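Local coordinates for protein aminodeoxyfutalosine deaminase (Deinococcus radiodurans, PDB 2IMR) that deaminates aminodeoxyfutalosine to futalosine in menaquinone biosynthesis, using one bound zinc ion per subunit, at residues 326-340 / 366-378. Residues are numbered along the deposited sequence; the frame is centred on the assembly and turned at random.
Sequences PRSNHHLECGTFDWP and EEVTFARQLYPGL
Arg327 and Glu367 meet at the start of helix 326-331, which follows strand 322-324 of the amidohydrolase TIM barrel and packs against helix 366-374 with the axes 62° apart. The Glu367 carboxylate, brought round by a bend at chi2 (-63°), grips both backbone and side chain. Glu367 OE1 takes the first-turn amide Arg327 N on its syn lone pair in a nearly straight bond of 2.9 Å. Glu367 OE2 lies in the guanidinium plane, 2.7 Å from Arg327 NE, yet the donor stands above the carboxylate plane, so the two flat groups meet steeply instead of forming a coplanar pair. A water donates to OE2 and accepts from Ser328 N, tying a second helix amide to the same acid. Ser328 OG in turn bonds Asp354, a zinc-binding residue of the enzyme, so the helix carrying this network reaches the metal site through Ser328.

Glu366 completes the salt-bridge network: its OE1 offers the anti lone pair to Arg327 NH1 at 2.7 Å, while its CB rests over one guanidinium face. Thr361 OG1 also bonds Arg327 NH2 and Glu366 OE1. Phe370 lies against the aliphatic part of the arginine, with Arg327 CG over the ring face in a CH-pi contact and Pro326 CB 3.5 Å from Phe370 CD2.

Beyond the loop, Trp339 CB sits over the centre of the Tyr375 ring, and the indole turns its edge to that face at a steep angle. Leu374 CB covers the opposite face, leaving the phenol sandwiched. Leu378 CD2 lies over the five-membered ring of Trp339 in a CH-pi contact, 3.7 Å from its centroid. At the far end of the phenol, Tyr375 OH donates to Phe337 O at 2.6 Å, tilted 24° from the carbonyl plane.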
loop_
_atom_site.group_PDB
_atom_site.type_symbol
_atom_site.label_atom_id
_atom_site.label_comp_id
_atom_site.label_asym_id
_atom_site.label_seq_id
_atom_site.Cartn_x
_atom_site.Cartn_y
_atom_site.Cartn_z
ATOM N N PRO A 326 -2.194 7.460 -4.360
ATOM C CA PRO A 326 -2.569 8.719 -5.014
ATOM C C PRO A 326 -2.953 8.674 -6.490
ATOM O O PRO A 326 -4.096 8.952 -6.847
ATOM C CB PRO A 326 -1.358 9.611 -4.754
ATOM C CG PRO A 326 -0.872 9.124 -3.439
ATOM C CD PRO A 326 -0.938 7.627 -3.613
ATOM N N ARG A 327 -2.007 8.340 -7.356
ATOM C CA ARG A 327 -2.313 8.313 -8.778
ATOM C C ARG A 327 -3.453 7.372 -9.129
ATOM O O ARG A 327 -4.339 7.729 -9.905
ATOM C CB ARG A 327 -1.057 7.964 -9.574
ATOM C CG ARG A 327 -0.026 9.076 -9.515
ATOM C CD ARG A 327 1.214 8.728 -10.318
ATOM N NE ARG A 327 1.889 7.552 -9.782
ATOM C CZ ARG A 327 3.016 7.054 -10.281
ATOM N NH1 ARG A 327 3.596 7.633 -11.330
ATOM N NH2 ARG A 327 3.562 5.979 -9.732
ATOM N N SER A 328 -3.437 6.174 -8.553
ATOM C CA SER A 328 -4.490 5.210 -8.822
ATOM C C SER A 328 -5.868 5.788 -8.506
ATOM O O SER A 328 -6.795 5.658 -9.306
ATOM C CB SER A 328 -4.272 3.934 -8.001
ATOM O OG SER A 328 -5.305 2.996 -8.254
ATOM N N ASN A 329 -6.010 6.429 -7.347
ATOM C CA ASN A 329 -7.302 7.004 -6.971
ATOM C C ASN A 329 -7.750 8.053 -7.975
ATOM O O ASN A 329 -8.935 8.161 -8.291
ATOM C CB ASN A 329 -7.243 7.653 -5.588
ATOM C CG ASN A 329 -7.003 6.652 -4.476
ATOM O OD1 ASN A 329 -7.184 5.443 -4.648
ATOM N ND2 ASN A 329 -6.614 7.154 -3.321
ATOM N N HIS A 330 -6.798 8.831 -8.474
ATOM C CA HIS A 330 -7.117 9.866 -9.438
ATOM C C HIS A 330 -7.600 9.271 -10.762
ATOM O O HIS A 330 -8.648 9.660 -11.280
ATOM C CB HIS A 330 -5.898 10.760 -9.681
ATOM C CG HIS A 330 -6.080 11.719 -10.814
ATOM N ND1 HIS A 330 -7.035 12.712 -10.799
ATOM C CD2 HIS A 330 -5.474 11.794 -12.023
ATOM C CE1 HIS A 330 -7.013 13.355 -11.954
ATOM N NE2 HIS A 330 -6.075 12.817 -12.714
ATOM N N HIS A 331 -6.843 8.324 -11.306
ATOM C CA HIS A 331 -7.222 7.713 -12.577
ATOM C C HIS A 331 -8.520 6.915 -12.520
ATOM O O HIS A 331 -9.222 6.794 -13.523
ATOM C CB HIS A 331 -6.087 6.838 -13.106
ATOM C CG HIS A 331 -4.865 7.615 -13.483
ATOM N ND1 HIS A 331 -4.900 8.651 -14.392
ATOM C CD2 HIS A 331 -3.586 7.532 -13.053
ATOM C CE1 HIS A 331 -3.692 9.174 -14.505
ATOM N NE2 HIS A 331 -2.876 8.513 -13.703
ATOM N N LEU A 332 -8.851 6.380 -11.351
ATOM C CA LEU A 332 -10.080 5.611 -11.209
ATOM C C LEU A 332 -11.241 6.482 -10.739
ATOM O O LEU A 332 -12.333 5.980 -10.460
ATOM C CB LEU A 332 -9.859 4.430 -10.249
ATOM C CG LEU A 332 -9.088 3.271 -10.898
ATOM C CD1 LEU A 332 -8.604 2.280 -9.847
ATOM C CD2 LEU A 332 -9.993 2.578 -11.911
ATOM N N GLU A 333 -10.996 7.789 -10.665
ATOM C CA GLU A 333 -12.003 8.766 -10.249
ATOM C C GLU A 333 -12.683 8.352 -8.950
ATOM O O GLU A 333 -13.911 8.404 -8.830
ATOM C CB GLU A 333 -13.044 8.944 -11.363
ATOM C CG GLU A 333 -12.405 9.086 -12.745
ATOM C CD GLU A 333 -13.393 9.440 -13.842
ATOM O OE1 GLU A 333 -14.542 8.955 -13.809
ATOM O OE2 GLU A 333 -13.007 10.199 -14.754
ATOM N N CYS A 334 -11.876 7.963 -7.971
ATOM C CA CYS A 334 -12.388 7.520 -6.677
ATOM C C CYS A 334 -12.548 8.622 -5.655
ATOM O O CYS A 334 -13.141 8.410 -4.599
ATOM C CB CYS A 334 -11.450 6.489 -6.066
ATOM S SG CYS A 334 -11.284 4.994 -7.011
ATOM N N GLY A 335 -12.012 9.793 -5.958
ATOM C CA GLY A 335 -12.060 10.870 -4.993
ATOM C C GLY A 335 -10.658 10.957 -4.416
ATOM O O GLY A 335 -9.749 10.273 -4.900
ATOM N N THR A 336 -10.468 11.765 -3.378
ATOM C CA THR A 336 -9.139 11.928 -2.803
ATOM C C THR A 336 -9.050 11.533 -1.329
ATOM O O THR A 336 -9.865 11.960 -0.518
ATOM C CB THR A 336 -8.669 13.395 -2.959
ATOM O OG1 THR A 336 -8.707 13.758 -4.345
ATOM C CG2 THR A 336 -7.251 13.570 -2.439
ATOM N N PHE A 337 -8.061 10.699 -1.011
ATOM C CA PHE A 337 -7.798 10.237 0.354
ATOM C C PHE A 337 -7.573 11.473 1.225
ATOM O O PHE A 337 -6.775 12.339 0.877
ATOM C CB PHE A 337 -6.537 9.362 0.354
ATOM C CG PHE A 337 -6.053 8.964 1.722
ATOM C CD1 PHE A 337 -6.779 8.072 2.507
ATOM C CD2 PHE A 337 -4.839 9.453 2.211
ATOM C CE1 PHE A 337 -6.306 7.668 3.750
ATOM C CE2 PHE A 337 -4.357 9.055 3.453
ATOM C CZ PHE A 337 -5.092 8.158 4.228
ATOM N N ASP A 338 -8.268 11.551 2.355
ATOM C CA ASP A 338 -8.116 12.702 3.244
ATOM C C ASP A 338 -6.912 12.493 4.158
ATOM O O ASP A 338 -7.062 12.175 5.334
ATOM C CB ASP A 338 -9.381 12.889 4.090
ATOM C CG ASP A 338 -9.467 14.276 4.703
ATOM O OD1 ASP A 338 -8.409 14.919 4.859
ATOM O OD2 ASP A 338 -10.586 14.717 5.031
ATOM N N TRP A 339 -5.711 12.669 3.620
ATOM C CA TRP A 339 -4.514 12.463 4.420
ATOM C C TRP A 339 -4.484 13.362 5.658
ATOM O O TRP A 339 -4.211 12.894 6.764
ATOM C CB TRP A 339 -3.255 12.700 3.577
ATOM C CG TRP A 339 -2.012 12.084 4.161
ATOM C CD1 TRP A 339 -1.654 12.040 5.480
ATOM C CD2 TRP A 339 -0.940 11.472 3.434
ATOM N NE1 TRP A 339 -0.424 11.443 5.618
ATOM C CE2 TRP A 339 0.036 11.085 4.379
ATOM C CE3 TRP A 339 -0.709 11.217 2.076
ATOM C CZ2 TRP A 339 1.227 10.453 4.008
ATOM C CZ3 TRP A 339 0.475 10.591 1.704
ATOM C CH2 TRP A 339 1.429 10.215 2.669
ATOM N N PRO A 340 -4.759 14.664 5.495
ATOM C CA PRO A 340 -4.722 15.506 6.697
ATOM C C PRO A 340 -5.622 15.024 7.837
ATOM O O PRO A 340 -5.245 15.114 9.010
ATOM C CB PRO A 340 -5.098 16.898 6.176
ATOM C CG PRO A 340 -5.739 16.644 4.841
ATOM C CD PRO A 340 -4.994 15.469 4.286
ATOM N N GLU A 366 7.211 8.842 -7.288
ATOM C CA GLU A 366 6.260 9.592 -8.087
ATOM C C GLU A 366 4.949 9.846 -7.345
ATOM O O GLU A 366 4.249 10.820 -7.628
ATOM C CB GLU A 366 6.036 8.860 -9.414
ATOM C CG GLU A 366 7.244 9.030 -10.352
ATOM C CD GLU A 366 7.297 8.032 -11.495
ATOM O OE1 GLU A 366 6.267 7.414 -11.819
ATOM O OE2 GLU A 366 8.388 7.877 -12.083
ATOM N N GLU A 367 4.627 8.985 -6.387
ATOM C CA GLU A 367 3.409 9.163 -5.602
ATOM C C GLU A 367 3.639 10.289 -4.606
ATOM O O GLU A 367 2.714 11.009 -4.245
ATOM C CB GLU A 367 3.051 7.878 -4.850
ATOM C CG GLU A 367 2.728 6.689 -5.752
ATOM C CD GLU A 367 1.505 6.908 -6.633
ATOM O OE1 GLU A 367 0.719 7.841 -6.361
ATOM O OE2 GLU A 367 1.324 6.126 -7.596
ATOM N N VAL A 368 4.884 10.432 -4.157
ATOM C CA VAL A 368 5.229 11.490 -3.215
ATOM C C VAL A 368 5.015 12.829 -3.912
ATOM O O VAL A 368 4.423 13.749 -3.352
ATOM C CB VAL A 368 6.705 11.365 -2.751
ATOM C CG1 VAL A 368 7.136 12.624 -1.993
ATOM C CG2 VAL A 368 6.858 10.142 -1.854
ATOM N N THR A 369 5.492 12.926 -5.147
ATOM C CA THR A 369 5.336 14.146 -5.921
ATOM C C THR A 369 3.859 14.455 -6.111
ATOM O O THR A 369 3.425 15.590 -5.923
ATOM C CB THR A 369 6.014 14.007 -7.294
ATOM O OG1 THR A 369 7.428 13.890 -7.104
ATOM C CG2 THR A 369 5.713 15.210 -8.181
ATOM N N PHE A 370 3.088 13.436 -6.474
ATOM C CA PHE A 370 1.653 13.599 -6.692
ATOM C C PHE A 370 0.947 14.016 -5.402
ATOM O O PHE A 370 0.064 14.872 -5.417
ATOM C CB PHE A 370 1.040 12.285 -7.192
ATOM C CG PHE A 370 -0.306 12.453 -7.835
ATOM C CD1 PHE A 370 -0.414 12.936 -9.136
ATOM C CD2 PHE A 370 -1.469 12.151 -7.135
ATOM C CE1 PHE A 370 -1.662 13.116 -9.732
ATOM C CE2 PHE A 370 -2.718 12.326 -7.720
ATOM C CZ PHE A 370 -2.817 12.812 -9.022
ATOM N N ALA A 371 1.336 13.396 -4.289
ATOM C CA ALA A 371 0.732 13.692 -2.998
ATOM C C ALA A 371 1.025 15.129 -2.562
ATOM O O ALA A 371 0.198 15.768 -1.911
ATOM C CB ALA A 371 1.242 12.707 -1.949
ATOM N N ARG A 372 2.204 15.635 -2.913
ATOM C CA ARG A 372 2.558 17.004 -2.556
ATOM C C ARG A 372 1.544 17.949 -3.192
ATOM O O ARG A 372 1.127 18.940 -2.592
ATOM C CB ARG A 372 3.969 17.334 -3.054
ATOM C CG ARG A 372 4.376 18.781 -2.836
ATOM C CD ARG A 372 4.556 19.108 -1.358
ATOM N NE ARG A 372 4.843 20.529 -1.161
ATOM C CZ ARG A 372 3.945 21.498 -1.300
ATOM N NH1 ARG A 372 2.693 21.203 -1.631
ATOM N NH2 ARG A 372 4.301 22.766 -1.130
ATOM N N GLN A 373 1.138 17.626 -4.414
ATOM C CA GLN A 373 0.181 18.444 -5.137
ATOM C C GLN A 373 -1.229 18.310 -4.559
ATOM O O GLN A 373 -1.984 19.283 -4.508
ATOM C CB GLN A 373 0.208 18.052 -6.611
ATOM C CG GLN A 373 1.623 18.051 -7.166
ATOM C CD GLN A 373 1.716 17.495 -8.566
ATOM O OE1 GLN A 373 0.779 16.867 -9.066
ATOM N NE2 GLN A 373 2.862 17.713 -9.208
ATOM N N LEU A 374 -1.580 17.106 -4.118
ATOM C CA LEU A 374 -2.902 16.869 -3.536
ATOM C C LEU A 374 -3.093 17.560 -2.193
ATOM O O LEU A 374 -4.187 18.031 -1.876
ATOM C CB LEU A 374 -3.139 15.371 -3.312
ATOM C CG LEU A 374 -3.264 14.426 -4.501
ATOM C CD1 LEU A 374 -3.371 12.985 -3.975
ATOM C CD2 LEU A 374 -4.490 14.786 -5.325
ATOM N N TYR A 375 -2.035 17.607 -1.393
ATOM C CA TYR A 375 -2.132 18.187 -0.061
ATOM C C TYR A 375 -1.208 19.378 0.167
ATOM O O TYR A 375 -0.196 19.273 0.865
ATOM C CB TYR A 375 -1.854 17.093 0.970
ATOM C CG TYR A 375 -2.555 15.786 0.638
ATOM C CD1 TYR A 375 -1.840 14.686 0.165
ATOM C CD2 TYR A 375 -3.937 15.668 0.765
ATOM C CE1 TYR A 375 -2.488 13.499 -0.180
ATOM C CE2 TYR A 375 -4.594 14.489 0.427
ATOM C CZ TYR A 375 -3.866 13.412 -0.045
ATOM O OH TYR A 375 -4.522 12.255 -0.398
ATOM N N PRO A 376 -1.569 20.541 -0.398
ATOM C CA PRO A 376 -0.771 21.765 -0.262
ATOM C C PRO A 376 -0.466 22.189 1.171
ATOM O O PRO A 376 0.602 22.728 1.446
ATOM C CB PRO A 376 -1.599 22.802 -1.019
ATOM C CG PRO A 376 -3.005 22.311 -0.838
ATOM C CD PRO A 376 -2.847 20.824 -1.070
ATOM N N GLY A 377 -1.399 21.945 2.087
ATOM C CA GLY A 377 -1.176 22.336 3.469
ATOM C C GLY A 377 -0.448 21.296 4.301
ATOM O O GLY A 377 -0.020 21.574 5.423
ATOM N N LEU A 378 -0.299 20.096 3.751
ATOM C CA LEU A 378 0.366 19.014 4.464
ATOM C C LEU A 378 1.889 19.139 4.409
ATOM O O LEU A 378 2.473 19.343 3.344
ATOM C CB LEU A 378 -0.070 17.672 3.876
ATOM C CG LEU A 378 0.279 16.409 4.665
ATOM C CD1 LEU A 378 -0.393 16.462 6.032
ATOM C CD2 LEU A 378 -0.188 15.185 3.892
HETATM O O HOH W 1 -1.118 4.998 -7.343
#